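Local coordinates for putative Fe-S biosynthesis protein (Lactobacillus salivarius, PDB 2P2E) that is of unknown function but may take part in the assembly of iron-sulphur clusters, at residues T6-D9 and D10-K13. Sequence-based numbering, arbitrary orientation.
Sequences TVTD and DAAK
Thr-8 caps the helix that Ala-11 belongs to: it is the N-cap residue between strand 4-7 and helix 9-19, and its hydroxyl reaches forward to the amide of Ala-11 in the first turn. Followed from the backbone, its CB carries two branches that part company. With chi1 at 65° the hydroxyl branch is tucked in between the two main-chain arms of its own residue, which brings it within bonding distance of the Ala-11 amide; there Thr-8 OG1 accepts a weak, long bond from Ala-11 N at 3.3 Å. Thr-8 OG1 also lies 3.4 Å from Ala-11 CB, so the hydroxyl rests against both the amide and the methyl of one residue. CG2 is the other tip of Thr-8, and the side chain as a whole also leans on Lys-90 and Ser-92 of strand 88-93. The main chain of the cap does the firmer work: Thr-8 O receives Ala-12 N at 2.9 Å, with an N-H...O angle of 157°. One residue on, Lys-13 N reaches Asp-9 O at 3.0 Å, the donor tilted 22° from the carbonyl plane, and the regular i to i+4 pattern is under way. On the exposed side, the carboxylates of Asp-9 and Asp-10 sit near the N-terminal end of the helix, where its dipole would probably favour negative charge.

Beside the polar cap lies a small apolar contact. Val-7, last residue of the strand, is buried, and its CG1 points away from its own N; Val-7 CG1 meets Ala-11 CB at 3.6 Å and Ala-12 CB at 3.9 Å. Ile-72, in a loop, touches both Val-7 and Ala-12, and Ile-91 backs Ala-11, tying the first helical turn to the sheet. Val-7 CG1 also lies against the main chain of the helix, 3.4 Å from Ala-12 N.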
loop_
_atom_site.group_PDB
_atom_site.type_symbol
_atom_site.label_atom_id
_atom_site.label_comp_id
_atom_site.label_asym_id
_atom_site.label_seq_id
_atom_site.Cartn_x
_atom_site.Cartn_y
_atom_site.Cartn_z
ATOM N N THR A 6 -5.418 10.063 0.810
ATOM C CA THR A 6 -6.368 10.511 -0.191
ATOM C C THR A 6 -5.962 9.895 -1.519
ATOM O O THR A 6 -4.819 10.031 -1.930
ATOM C CB THR A 6 -6.357 12.045 -0.318
ATOM O OG1 THR A 6 -6.804 12.624 0.911
ATOM C CG2 THR A 6 -7.264 12.498 -1.442
ATOM N N VAL A 7 -6.891 9.212 -2.178
ATOM C CA VAL A 7 -6.619 8.578 -3.468
ATOM C C VAL A 7 -7.346 9.338 -4.587
ATOM O O VAL A 7 -8.567 9.447 -4.566
ATOM C CB VAL A 7 -7.092 7.103 -3.449
ATOM C CG1 VAL A 7 -6.758 6.414 -4.761
ATOM C CG2 VAL A 7 -6.449 6.374 -2.278
ATOM N N THR A 8 -6.598 9.865 -5.554
ATOM C CA THR A 8 -7.203 10.614 -6.660
ATOM C C THR A 8 -8.132 9.719 -7.459
ATOM O O THR A 8 -8.113 8.500 -7.297
ATOM C CB THR A 8 -6.136 11.192 -7.624
ATOM O OG1 THR A 8 -5.434 10.124 -8.268
ATOM C CG2 THR A 8 -5.152 12.046 -6.868
ATOM N N ASP A 9 -8.949 10.321 -8.318
ATOM C CA ASP A 9 -9.873 9.550 -9.140
ATOM C C ASP A 9 -9.147 8.588 -10.078
ATOM O O ASP A 9 -9.514 7.423 -10.174
ATOM C CB ASP A 9 -10.785 10.480 -9.947
ATOM C CG ASP A 9 -11.810 11.200 -9.074
ATOM O OD1 ASP A 9 -12.315 10.586 -8.109
ATOM O OD2 ASP A 9 -12.126 12.378 -9.359
ATOM N N ASP A 10 -8.113 9.059 -10.761
ATOM C CA ASP A 10 -7.364 8.194 -11.668
ATOM C C ASP A 10 -6.719 7.020 -10.947
ATOM O O ASP A 10 -6.638 5.924 -11.487
ATOM C CB ASP A 10 -6.281 8.987 -12.384
ATOM C CG ASP A 10 -6.850 10.062 -13.272
ATOM O OD1 ASP A 10 -7.738 9.733 -14.094
ATOM O OD2 ASP A 10 -6.407 11.231 -13.155
ATOM N N ALA A 11 -6.254 7.258 -9.729
ATOM C CA ALA A 11 -5.609 6.214 -8.945
ATOM C C ALA A 11 -6.612 5.198 -8.417
ATOM O O ALA A 11 -6.346 4.001 -8.397
ATOM C CB ALA A 11 -4.834 6.835 -7.791
ATOM N N ALA A 12 -7.765 5.675 -7.976
ATOM C CA ALA A 12 -8.779 4.770 -7.460
ATOM C C ALA A 12 -9.248 3.875 -8.594
ATOM O O ALA A 12 -9.413 2.680 -8.423
ATOM C CB ALA A 12 -9.947 5.556 -6.895
ATOM N N LYS A 13 -9.446 4.466 -9.761
ATOM C CA LYS A 13 -9.894 3.708 -10.915
ATOM C C LYS A 13 -8.930 2.568 -11.206
ATOM O O LYS A 13 -9.358 1.453 -11.478
ATOM C CB LYS A 13 -10.013 4.628 -12.137
ATOM C CG LYS A 13 -10.630 3.974 -13.381
ATOM C CD LYS A 13 -12.039 3.436 -13.104
ATOM C CE LYS A 13 -12.786 3.040 -14.395
ATOM N NZ LYS A 13 -12.069 2.004 -15.223
#